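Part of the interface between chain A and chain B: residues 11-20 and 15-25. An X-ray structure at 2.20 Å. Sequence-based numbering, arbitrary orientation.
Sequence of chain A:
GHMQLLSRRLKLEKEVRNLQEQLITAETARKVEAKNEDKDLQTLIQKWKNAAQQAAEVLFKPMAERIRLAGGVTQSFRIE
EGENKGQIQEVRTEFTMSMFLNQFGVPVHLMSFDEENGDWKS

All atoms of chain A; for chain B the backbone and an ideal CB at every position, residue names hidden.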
# COMPACT_ATOMS: atom_id res chain seq x y z
N LYS A 11 -34.08 -3.25 7.91
CA LYS A 11 -33.37 -4.37 7.30
C LYS A 11 -33.24 -4.14 5.78
O LYS A 11 -32.20 -4.31 5.21
CB LYS A 11 -34.09 -5.67 7.63
CG LYS A 11 -33.39 -6.92 7.14
CD LYS A 11 -33.80 -8.17 7.99
CE LYS A 11 -35.26 -8.62 7.79
NZ LYS A 11 -35.42 -9.68 6.73
N LEU A 12 -34.29 -3.68 5.14
CA LEU A 12 -34.22 -3.44 3.69
C LEU A 12 -33.25 -2.32 3.37
O LEU A 12 -32.50 -2.41 2.41
CB LEU A 12 -35.60 -3.17 3.12
CG LEU A 12 -36.54 -4.36 3.04
CD1 LEU A 12 -37.98 -3.86 2.93
CD2 LEU A 12 -36.20 -5.29 1.84
N GLU A 13 -33.27 -1.26 4.18
CA GLU A 13 -32.31 -0.18 4.00
C GLU A 13 -30.83 -0.63 4.09
O GLU A 13 -29.99 -0.15 3.31
CB GLU A 13 -32.57 0.95 5.02
CG GLU A 13 -33.73 1.85 4.60
CD GLU A 13 -34.22 2.75 5.70
OE1 GLU A 13 -33.67 2.72 6.83
OE2 GLU A 13 -35.20 3.48 5.45
N LYS A 14 -30.52 -1.52 5.03
CA LYS A 14 -29.17 -2.10 5.13
C LYS A 14 -28.86 -2.92 3.86
O LYS A 14 -27.76 -2.81 3.30
CB LYS A 14 -28.96 -2.98 6.40
CG LYS A 14 -29.37 -2.35 7.77
CD LYS A 14 -28.46 -2.80 9.00
CE LYS A 14 -29.02 -2.39 10.40
NZ LYS A 14 -28.79 -0.94 10.79
N GLU A 15 -29.81 -3.74 3.41
CA GLU A 15 -29.56 -4.61 2.25
C GLU A 15 -29.31 -3.77 0.99
O GLU A 15 -28.39 -4.09 0.21
CB GLU A 15 -30.67 -5.64 2.06
CG GLU A 15 -30.68 -6.73 3.17
CD GLU A 15 -32.00 -7.47 3.35
OE1 GLU A 15 -32.95 -7.38 2.52
OE2 GLU A 15 -32.09 -8.20 4.36
N VAL A 16 -30.06 -2.67 0.84
CA VAL A 16 -29.89 -1.74 -0.26
C VAL A 16 -28.49 -1.08 -0.28
O VAL A 16 -27.84 -1.05 -1.33
CB VAL A 16 -30.97 -0.64 -0.26
CG1 VAL A 16 -30.56 0.50 -1.17
CG2 VAL A 16 -32.33 -1.21 -0.67
N ARG A 17 -28.03 -0.59 0.87
CA ARG A 17 -26.66 -0.05 1.00
C ARG A 17 -25.60 -1.10 0.65
O ARG A 17 -24.67 -0.81 -0.09
CB ARG A 17 -26.38 0.47 2.41
CG ARG A 17 -27.16 1.73 2.82
CD ARG A 17 -26.65 2.28 4.19
NE ARG A 17 -26.77 1.30 5.28
CZ ARG A 17 -27.78 1.20 6.16
NH1 ARG A 17 -28.82 2.02 6.15
NH2 ARG A 17 -27.75 0.25 7.09
N ASN A 18 -25.74 -2.31 1.18
CA ASN A 18 -24.80 -3.37 0.86
C ASN A 18 -24.76 -3.65 -0.65
O ASN A 18 -23.69 -3.75 -1.24
CB ASN A 18 -25.14 -4.63 1.65
CG ASN A 18 -24.30 -5.85 1.21
OD1 ASN A 18 -23.07 -5.85 1.31
ND2 ASN A 18 -24.97 -6.88 0.71
N LEU A 19 -25.94 -3.72 -1.30
CA LEU A 19 -26.01 -3.96 -2.74
C LEU A 19 -25.44 -2.79 -3.52
O LEU A 19 -24.74 -2.98 -4.52
CB LEU A 19 -27.46 -4.32 -3.20
CG LEU A 19 -27.95 -5.74 -2.79
CD1 LEU A 19 -29.48 -5.83 -2.61
CD2 LEU A 19 -27.50 -6.79 -3.77
N GLN A 20 -25.73 -1.56 -3.10
CA GLN A 20 -25.10 -0.37 -3.76
C GLN A 20 -23.54 -0.45 -3.74
O GLN A 20 -22.86 -0.20 -4.75
CB GLN A 20 -25.62 0.92 -3.11
CG GLN A 20 -27.06 1.22 -3.60
CD GLN A 20 -27.82 2.25 -2.80
OE1 GLN A 20 -27.59 2.44 -1.60
NE2 GLN A 20 -28.75 2.94 -3.46
N UNK B 15 -38.82 -2.95 -3.93
CA UNK B 15 -38.56 -2.80 -5.38
C UNK B 15 -37.17 -2.27 -5.67
O UNK B 15 -36.54 -2.65 -6.65
CB UNK B 15 -39.59 -1.86 -6.01
N UNK B 16 -36.69 -1.36 -4.82
CA UNK B 16 -35.33 -0.85 -4.96
C UNK B 16 -34.31 -1.98 -4.82
O UNK B 16 -33.36 -2.09 -5.60
CB UNK B 16 -35.06 0.24 -3.92
N UNK B 17 -34.49 -2.79 -3.79
CA UNK B 17 -33.65 -3.96 -3.58
C UNK B 17 -33.66 -4.94 -4.76
O UNK B 17 -32.61 -5.42 -5.19
CB UNK B 17 -34.10 -4.69 -2.31
N UNK B 18 -34.85 -5.25 -5.28
CA UNK B 18 -34.98 -6.14 -6.46
C UNK B 18 -34.25 -5.61 -7.66
O UNK B 18 -33.55 -6.35 -8.35
CB UNK B 18 -36.45 -6.34 -6.82
N UNK B 19 -34.45 -4.32 -7.94
CA UNK B 19 -33.78 -3.72 -9.08
C UNK B 19 -32.24 -3.75 -8.92
O UNK B 19 -31.50 -3.91 -9.91
CB UNK B 19 -34.27 -2.28 -9.26
N UNK B 20 -31.76 -3.55 -7.69
CA UNK B 20 -30.33 -3.57 -7.40
C UNK B 20 -29.73 -4.98 -7.54
O UNK B 20 -28.62 -5.12 -8.04
CB UNK B 20 -30.08 -3.04 -5.99
N UNK B 21 -30.45 -6.01 -7.09
CA UNK B 21 -30.02 -7.38 -7.30
C UNK B 21 -29.95 -7.67 -8.79
O UNK B 21 -29.06 -8.38 -9.24
CB UNK B 21 -30.96 -8.36 -6.60
N UNK B 22 -30.88 -7.12 -9.56
CA UNK B 22 -30.87 -7.35 -11.00
C UNK B 22 -29.69 -6.60 -11.66
O UNK B 22 -28.93 -7.17 -12.46
CB UNK B 22 -32.20 -6.91 -11.61
N UNK B 23 -29.49 -5.35 -11.27
CA UNK B 23 -28.36 -4.59 -11.79
C UNK B 23 -27.01 -5.22 -11.42
O UNK B 23 -26.10 -5.26 -12.23
CB UNK B 23 -28.42 -3.15 -11.27
N UNK B 24 -26.90 -5.72 -10.20
CA UNK B 24 -25.68 -6.38 -9.78
C UNK B 24 -25.42 -7.64 -10.63
O UNK B 24 -24.30 -7.86 -11.07
CB UNK B 24 -25.76 -6.74 -8.30
N UNK B 25 -26.44 -8.46 -10.87
CA UNK B 25 -26.28 -9.63 -11.75
C UNK B 25 -25.81 -9.26 -13.15
O UNK B 25 -24.95 -9.95 -13.70
CB UNK B 25 -27.60 -10.39 -11.85

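The two stretches are helices running in nearly the same direction, at 23° to one another, with their axes 9.5 Å apart at closest approach. Every position of chain B from 15 to 25 has helical backbone angles, so proline would fit poorly and the choice of side chain rests on what chain A offers.

At position 15 no atom of chain A lies within 5.5 Å of the ideal CB, and almost any helix-compatible residue would serve. It is Q15(B), which makes no contact here.

Position 16 points toward chain A, its ideal CB 4.5 Å from CG2 of V16(A), with the amide of Q20(A) farther along. A medium-sized apolar side chain could cover the valine, while a longer polar one could continue to the amide. The residue is Q16(B), extended with chi1 and chi2 both t. Its NE2 packs 3.6 Å from CG1 of V16(A) and donates to a water at 3.0 Å; NE2 of Q20(A) reaches the same water through a weak bond of 3.4 Å, so the water accepts from both amides.

At position 17 the CA-to-CB bond points sideways, yet the ideal CB is 4.2 Å from CG2 of V16(A), 4.7 Å from CD2 of L12(A) and 4.8 Å from CD1 of L19(A). Beyond this apolar surface lies the carboxylate of E15(A). Leucine or methionine could use the first part alone; a long basic residue, lysine or arginine, could use both. It is K17(B), all four chi angles t. Its CD lies 3.9 Å from CD2 of L12(A) and its CG 3.8 Å from CD1 of L19(A), so the aliphatic chain fills a hole formed by L12(A), E15(A), V16(A) and L19(A). NZ of K17(B) then donates to OE1 of E15(A) at 2.6 Å, a short salt bridge.

Positions 18 and 19 have no chain A atom near their ideal CB, and polar residues suit both. They are E18(B) and Q19(B), neither touching chain A.

Position 20 points toward chain A, with its ideal CB 4.0 Å from CB of L19(A). Leucine, isoleucine or methionine would suit this apolar surface. L20(B) places CD1 3.7 Å from CG1 of V16(A) and CD2 3.8 Å from CG of Q20(A).

Position 21 points sideways, its ideal CB 4.7 Å from CD2 of L19(A), so a side chain with an aliphatic stem and a polar end is suitable. E21(B) sets its CG 3.7 Å from CD1 of L19(A).

Positions 22 and 23 are out of reach and undemanding. S22(B) makes no contact with chain A; OG of S23(B) instead donates to O of Q19(B) at 3.0 Å, within its own helix.

Position 24 points toward chain A, its ideal CB 4.8 Å from CD2 of L19(A), and favours a branched or long apolar residue. L24(B) brings CD2 to 3.8 Å from that CD2 of L19(A), and with K17(B), L20(B) and E21(B) forms the hole that receives L19(A).

Position 25 has nothing of chain A within 5.5 Å of its ideal CB, so many side chains would suit, polar ones among them; Q25(B) has its OE1 hydrogen-bonded elsewhere in the structure.

Chain B, residues 15-25: QQKEQLESSLQ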
# COMPACT_ATOMS: atom_id res chain seq x y z
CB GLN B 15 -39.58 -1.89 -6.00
CG GLN B 15 -40.98 -2.44 -5.91
CD GLN B 15 -42.01 -1.42 -6.29
OE1 GLN B 15 -42.78 -0.97 -5.44
NE2 GLN B 15 -42.02 -1.03 -7.56
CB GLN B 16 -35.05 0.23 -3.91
CG GLN B 16 -33.78 1.01 -4.20
CD GLN B 16 -33.40 1.96 -3.09
OE1 GLN B 16 -34.01 1.95 -2.02
NE2 GLN B 16 -32.40 2.78 -3.33
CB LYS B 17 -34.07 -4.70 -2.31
CG LYS B 17 -33.26 -5.95 -2.08
CD LYS B 17 -33.65 -6.69 -0.83
CE LYS B 17 -32.74 -7.90 -0.60
NZ LYS B 17 -33.39 -8.82 0.35
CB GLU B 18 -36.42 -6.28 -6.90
CG GLU B 18 -37.15 -7.40 -6.27
CD GLU B 18 -38.56 -7.53 -6.83
OE1 GLU B 18 -39.49 -7.04 -6.16
OE2 GLU B 18 -38.70 -8.09 -7.96
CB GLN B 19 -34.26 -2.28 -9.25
CG GLN B 19 -33.44 -1.47 -10.27
CD GLN B 19 -33.59 -1.98 -11.69
OE1 GLN B 19 -32.60 -2.28 -12.37
NE2 GLN B 19 -34.83 -2.07 -12.16
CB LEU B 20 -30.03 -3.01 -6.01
CG LEU B 20 -29.84 -1.48 -5.98
CD1 LEU B 20 -30.21 -0.97 -4.59
CD2 LEU B 20 -28.43 -1.06 -6.37
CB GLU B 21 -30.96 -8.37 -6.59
CG GLU B 21 -30.82 -8.30 -5.06
CD GLU B 21 -31.91 -9.03 -4.28
OE1 GLU B 21 -33.10 -9.01 -4.66
OE2 GLU B 21 -31.56 -9.62 -3.24
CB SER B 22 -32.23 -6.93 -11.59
OG SER B 22 -32.16 -6.94 -12.98
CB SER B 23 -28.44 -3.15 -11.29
OG SER B 23 -29.58 -2.53 -11.83
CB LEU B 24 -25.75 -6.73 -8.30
CG LEU B 24 -24.58 -7.52 -7.71
CD1 LEU B 24 -23.30 -6.74 -7.88
CD2 LEU B 24 -24.87 -7.83 -6.26
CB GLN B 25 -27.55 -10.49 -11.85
CG GLN B 25 -27.80 -11.38 -10.60
CD GLN B 25 -26.49 -11.92 -10.03
OE1 GLN B 25 -25.84 -12.77 -10.65
NE2 GLN B 25 -26.07 -11.39 -8.87
O HOH W 1 -30.98 4.68 -1.49
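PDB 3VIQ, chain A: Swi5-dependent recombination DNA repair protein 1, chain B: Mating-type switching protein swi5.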